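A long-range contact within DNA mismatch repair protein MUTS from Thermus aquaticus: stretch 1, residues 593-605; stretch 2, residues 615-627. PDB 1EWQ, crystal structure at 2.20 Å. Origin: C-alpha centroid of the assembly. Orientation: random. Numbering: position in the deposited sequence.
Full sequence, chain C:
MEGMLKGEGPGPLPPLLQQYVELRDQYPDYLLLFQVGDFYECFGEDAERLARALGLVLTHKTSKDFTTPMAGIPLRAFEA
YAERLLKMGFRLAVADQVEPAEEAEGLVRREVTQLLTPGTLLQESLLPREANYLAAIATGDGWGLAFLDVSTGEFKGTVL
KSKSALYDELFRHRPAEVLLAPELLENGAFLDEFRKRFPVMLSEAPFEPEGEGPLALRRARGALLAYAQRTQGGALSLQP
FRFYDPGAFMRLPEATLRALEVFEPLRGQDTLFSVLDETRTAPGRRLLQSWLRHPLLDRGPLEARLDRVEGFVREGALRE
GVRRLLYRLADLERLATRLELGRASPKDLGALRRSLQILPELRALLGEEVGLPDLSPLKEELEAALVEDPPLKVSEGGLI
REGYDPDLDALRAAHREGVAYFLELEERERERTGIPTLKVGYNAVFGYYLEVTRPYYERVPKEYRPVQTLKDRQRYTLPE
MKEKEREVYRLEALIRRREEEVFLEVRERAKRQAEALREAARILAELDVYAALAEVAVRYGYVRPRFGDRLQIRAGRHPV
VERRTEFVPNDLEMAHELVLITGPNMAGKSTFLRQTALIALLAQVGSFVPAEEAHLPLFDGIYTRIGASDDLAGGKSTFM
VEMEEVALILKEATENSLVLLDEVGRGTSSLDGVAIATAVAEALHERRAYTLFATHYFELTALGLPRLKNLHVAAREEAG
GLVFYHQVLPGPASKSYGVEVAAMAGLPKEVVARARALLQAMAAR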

# COMPACT_ATOMS: atom_id res chain seq x y z
N LEU C 593 -2.09 -32.81 -3.70
CA LEU C 593 -1.25 -32.88 -2.51
C LEU C 593 -1.82 -32.00 -1.42
O LEU C 593 -2.06 -32.46 -0.31
CB LEU C 593 0.19 -32.41 -2.80
CG LEU C 593 1.09 -33.20 -3.75
CD1 LEU C 593 2.55 -32.86 -3.46
CD2 LEU C 593 0.86 -34.67 -3.57
N ARG C 594 -2.07 -30.73 -1.74
CA ARG C 594 -2.59 -29.80 -0.75
C ARG C 594 -3.94 -30.20 -0.17
O ARG C 594 -4.16 -30.03 1.03
CB ARG C 594 -2.69 -28.39 -1.34
CG ARG C 594 -1.35 -27.78 -1.79
CD ARG C 594 -1.56 -26.36 -2.28
NE ARG C 594 -0.38 -25.84 -2.96
CZ ARG C 594 -0.25 -25.77 -4.29
NH1 ARG C 594 -1.23 -26.17 -5.09
NH2 ARG C 594 0.88 -25.31 -4.81
N GLN C 595 -4.85 -30.73 -1.00
CA GLN C 595 -6.17 -31.12 -0.49
C GLN C 595 -6.02 -32.21 0.56
O GLN C 595 -6.78 -32.26 1.52
CB GLN C 595 -7.11 -31.57 -1.62
CG GLN C 595 -7.12 -33.05 -2.00
CD GLN C 595 -8.11 -33.36 -3.14
OE1 GLN C 595 -8.59 -34.49 -3.28
NE2 GLN C 595 -8.39 -32.37 -3.96
N THR C 596 -5.02 -33.07 0.37
CA THR C 596 -4.76 -34.16 1.31
C THR C 596 -4.38 -33.57 2.67
O THR C 596 -4.92 -33.97 3.70
CB THR C 596 -3.61 -35.04 0.80
OG1 THR C 596 -3.98 -35.61 -0.46
CG2 THR C 596 -3.31 -36.15 1.79
N ALA C 597 -3.46 -32.62 2.67
CA ALA C 597 -3.02 -31.97 3.90
C ALA C 597 -4.17 -31.22 4.56
O ALA C 597 -4.33 -31.24 5.78
CB ALA C 597 -1.87 -31.01 3.60
N LEU C 598 -4.99 -30.55 3.75
CA LEU C 598 -6.10 -29.79 4.31
C LEU C 598 -7.15 -30.69 4.95
O LEU C 598 -7.67 -30.37 6.02
CB LEU C 598 -6.72 -28.88 3.25
CG LEU C 598 -5.77 -27.74 2.85
CD1 LEU C 598 -6.35 -26.96 1.67
CD2 LEU C 598 -5.53 -26.83 4.05
N ILE C 599 -7.47 -31.80 4.31
CA ILE C 599 -8.46 -32.72 4.87
C ILE C 599 -7.96 -33.21 6.23
O ILE C 599 -8.72 -33.26 7.20
CB ILE C 599 -8.70 -33.92 3.92
CG1 ILE C 599 -9.47 -33.44 2.68
CG2 ILE C 599 -9.44 -35.03 4.65
CD1 ILE C 599 -9.52 -34.47 1.57
N ALA C 600 -6.68 -33.57 6.29
CA ALA C 600 -6.05 -34.06 7.53
C ALA C 600 -6.03 -32.94 8.57
O ALA C 600 -6.29 -33.16 9.75
CB ALA C 600 -4.62 -34.51 7.24
N LEU C 601 -5.74 -31.72 8.12
CA LEU C 601 -5.70 -30.57 9.01
C LEU C 601 -7.07 -30.33 9.63
O LEU C 601 -7.20 -30.11 10.84
CB LEU C 601 -5.26 -29.32 8.25
CG LEU C 601 -5.25 -27.98 8.99
CD1 LEU C 601 -4.68 -28.13 10.39
CD2 LEU C 601 -4.42 -26.99 8.17
N LEU C 602 -8.11 -30.37 8.79
CA LEU C 602 -9.47 -30.15 9.25
C LEU C 602 -9.92 -31.23 10.23
O LEU C 602 -10.55 -30.93 11.25
CB LEU C 602 -10.43 -30.09 8.05
CG LEU C 602 -10.31 -28.86 7.13
CD1 LEU C 602 -11.21 -29.03 5.91
CD2 LEU C 602 -10.67 -27.61 7.90
N ALA C 603 -9.60 -32.48 9.94
CA ALA C 603 -9.98 -33.56 10.85
C ALA C 603 -9.32 -33.42 12.21
O ALA C 603 -9.93 -33.70 13.25
CB ALA C 603 -9.62 -34.91 10.24
N GLN C 604 -8.06 -33.00 12.23
CA GLN C 604 -7.36 -32.88 13.51
C GLN C 604 -7.66 -31.60 14.27
O GLN C 604 -7.05 -31.28 15.30
CB GLN C 604 -5.86 -33.12 13.30
CG GLN C 604 -5.63 -34.64 13.10
CD GLN C 604 -4.19 -35.03 12.88
OE1 GLN C 604 -3.78 -35.29 11.75
NE2 GLN C 604 -3.40 -35.07 13.96
N VAL C 605 -8.66 -30.89 13.76
CA VAL C 605 -9.13 -29.67 14.39
C VAL C 605 -10.54 -29.99 14.91
O VAL C 605 -11.12 -29.25 15.70
CB VAL C 605 -9.09 -28.51 13.35
CG1 VAL C 605 -10.44 -27.82 13.23
CG2 VAL C 605 -7.99 -27.55 13.74
N HIS C 615 -11.16 -41.72 6.09
CA HIS C 615 -10.61 -42.51 7.18
C HIS C 615 -9.22 -41.90 7.27
O HIS C 615 -8.49 -41.87 6.28
CB HIS C 615 -10.56 -43.99 6.79
CG HIS C 615 -11.90 -44.67 6.86
ND1 HIS C 615 -12.38 -45.24 8.02
CD2 HIS C 615 -12.87 -44.84 5.93
CE1 HIS C 615 -13.59 -45.73 7.80
NE2 HIS C 615 -13.91 -45.50 6.54
N LEU C 616 -8.86 -41.41 8.45
CA LEU C 616 -7.57 -40.75 8.61
C LEU C 616 -6.77 -41.11 9.85
O LEU C 616 -7.33 -41.40 10.91
CB LEU C 616 -7.78 -39.24 8.62
CG LEU C 616 -8.46 -38.63 7.39
CD1 LEU C 616 -9.00 -37.25 7.75
CD2 LEU C 616 -7.48 -38.56 6.23
N PRO C 617 -5.44 -41.11 9.72
CA PRO C 617 -4.59 -41.42 10.88
C PRO C 617 -4.33 -40.09 11.60
O PRO C 617 -4.70 -39.01 11.10
CB PRO C 617 -3.32 -41.98 10.23
CG PRO C 617 -3.23 -41.21 8.96
CD PRO C 617 -4.67 -41.15 8.47
N LEU C 618 -3.73 -40.14 12.78
CA LEU C 618 -3.44 -38.92 13.50
C LEU C 618 -1.98 -38.55 13.22
O LEU C 618 -1.06 -39.13 13.80
CB LEU C 618 -3.68 -39.12 14.99
CG LEU C 618 -5.15 -39.37 15.31
CD1 LEU C 618 -5.32 -39.94 16.72
CD2 LEU C 618 -5.90 -38.07 15.14
N PHE C 619 -1.78 -37.61 12.30
CA PHE C 619 -0.43 -37.18 11.94
C PHE C 619 0.18 -36.31 13.04
O PHE C 619 -0.52 -35.55 13.71
CB PHE C 619 -0.46 -36.40 10.61
CG PHE C 619 -1.01 -37.19 9.45
CD1 PHE C 619 -2.30 -36.98 9.00
CD2 PHE C 619 -0.23 -38.15 8.82
CE1 PHE C 619 -2.81 -37.71 7.91
CE2 PHE C 619 -0.73 -38.88 7.73
CZ PHE C 619 -2.02 -38.66 7.29
N ASP C 620 1.50 -36.41 13.21
CA ASP C 620 2.18 -35.61 14.23
C ASP C 620 2.63 -34.28 13.63
O ASP C 620 3.04 -33.37 14.35
CB ASP C 620 3.36 -36.39 14.82
CG ASP C 620 4.50 -36.60 13.84
OD1 ASP C 620 4.31 -36.36 12.63
OD2 ASP C 620 5.58 -37.02 14.29
N GLY C 621 2.52 -34.17 12.31
CA GLY C 621 2.91 -32.95 11.62
C GLY C 621 2.77 -33.05 10.12
O GLY C 621 2.77 -34.14 9.55
N ILE C 622 2.60 -31.91 9.46
CA ILE C 622 2.50 -31.88 8.01
C ILE C 622 3.68 -31.08 7.50
O ILE C 622 3.86 -29.92 7.88
CB ILE C 622 1.20 -31.21 7.55
CG1 ILE C 622 -0.00 -32.03 8.03
CG2 ILE C 622 1.21 -31.07 6.04
CD1 ILE C 622 -1.33 -31.32 7.85
N TYR C 623 4.50 -31.70 6.65
CA TYR C 623 5.69 -31.05 6.11
C TYR C 623 5.65 -30.95 4.59
O TYR C 623 5.61 -31.97 3.90
CB TYR C 623 6.95 -31.81 6.54
CG TYR C 623 7.03 -32.01 8.04
CD1 TYR C 623 6.74 -33.25 8.62
CD2 TYR C 623 7.38 -30.96 8.88
CE1 TYR C 623 6.78 -33.43 10.01
CE2 TYR C 623 7.42 -31.12 10.27
CZ TYR C 623 7.12 -32.36 10.83
OH TYR C 623 7.16 -32.50 12.20
N THR C 624 5.67 -29.72 4.09
CA THR C 624 5.61 -29.48 2.66
C THR C 624 6.90 -28.91 2.07
O THR C 624 7.70 -28.27 2.75
CB THR C 624 4.47 -28.50 2.32
OG1 THR C 624 4.75 -27.21 2.89
CG2 THR C 624 3.14 -29.00 2.86
N ARG C 625 7.06 -29.17 0.77
CA ARG C 625 8.17 -28.68 -0.03
C ARG C 625 7.46 -28.50 -1.39
O ARG C 625 7.62 -29.29 -2.31
CB ARG C 625 9.28 -29.74 -0.13
CG ARG C 625 10.66 -29.21 -0.57
CD ARG C 625 10.63 -28.47 -1.90
NE ARG C 625 10.12 -27.10 -1.77
CZ ARG C 625 9.60 -26.39 -2.77
NH1 ARG C 625 9.51 -26.91 -3.99
NH2 ARG C 625 9.18 -25.15 -2.55
N ILE C 626 6.64 -27.44 -1.47
CA ILE C 626 5.83 -27.15 -2.66
C ILE C 626 6.02 -25.74 -3.22
O ILE C 626 6.12 -24.78 -2.46
CB ILE C 626 4.32 -27.31 -2.35
CG1 ILE C 626 4.02 -28.72 -1.84
CG2 ILE C 626 3.49 -27.05 -3.61
CD1 ILE C 626 2.64 -28.86 -1.21
N GLY C 627 6.03 -25.64 -4.55
CA GLY C 627 6.19 -24.36 -5.21
C GLY C 627 7.48 -23.62 -4.91
O GLY C 627 8.54 -24.24 -4.78
O HOH W 1 -6.00 -36.47 9.91

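A helix packs here against a strand-loop-strand segment, and nearly all the polar bookkeeping is settled at one end. The helix of stretch 1 runs through Ala 603, with Gln 604 the first residue to leave helical phi/psi. Stretch 2 passes alongside: Ala 597 lies nearest Ile 622, Ala 600 nearest Leu 616, and Gln 604 nearest Leu 618, with CA-CA distances of 6.9, 6.9 and 7.2 Å. Such close backbones suit the small side chains of Ala 597 and Ala 600. At the other end the spacing opens to 8.9 Å between the CA atoms of Arg 594 and Thr 624.

Inside the helix the backbone looks after itself. Ala 597 O accepts from Leu 601 N at 2.8 Å, so the methyl Ile 622 CD1, 3.6 Å from that same oxygen, covers a carbonyl that already has a donor. Ala 600 O likewise receives Gln 604 N at 3.1 Å. No backbone-to-backbone hydrogen bond crosses between the stretches; the polar link is made by a side chain.

That side chain is Gln 604, whose CB points toward stretch 2. Its extended chi2 (t) carries the amide to the backbone of Phe 619, where it pairs with both polar groups of one residue. Phe 619 N donates to Gln 604 OE1 at 3.1 Å, with an angle of 143°, while Gln 604 NE2 donates to Phe 619 O at 2.9 Å and a nearly straight 172°. The two bonds fix the orientation of the amide, since each end meets its complement. They also satisfy a loop N-H and C=O that lie in a buried residue. NE2 has a further hydrogen bond elsewhere in the structure. Water 1 lies 3.1 Å from Gln 604 OE1 and 3.1 Å from Pro 617 O and can donate to either, but it has more acceptors in reach than protons, so neither oxygen can be counted as satisfied by it with certainty. OE1 also sits at the edge of the Phe 619 ring, 3.6 Å from CD1.

The remainder is hydrocarbon packing. Leu 616 (m,t) sends CD1 against the helix, 3.8 Å from Ile 599 CG2 and 3.5 Å from Ala 603 CB, so one methyl serves two residues a helical turn apart. Ala 600 CB meets Phe 619 CE1 at 3.7 Å, and Ile 622 packs its CG2 3.9 Å from Ala 597 CB. Gln 604 CG joins in too, 4.0 Å from Leu 618 CD2.

Arg 594 closes the far end differently. Its CB points sideways but its end comes nearer, bringing NH2 within 3.4 Å of Ile 626 CG2, a contact without a hydrogen bond across the stretches. Arg 625, by contrast, works within stretch 2: its NH2 donates to Gly 627 O at a very short 2.5 Å, and its NH1 adds a weak bond to that oxygen at 2.9 Å. The rule is economical: alanines on the helix leave room for Leu 616, Phe 619 and Ile 622, and Gln 604 makes both direct hydrogen bonds between the stretches.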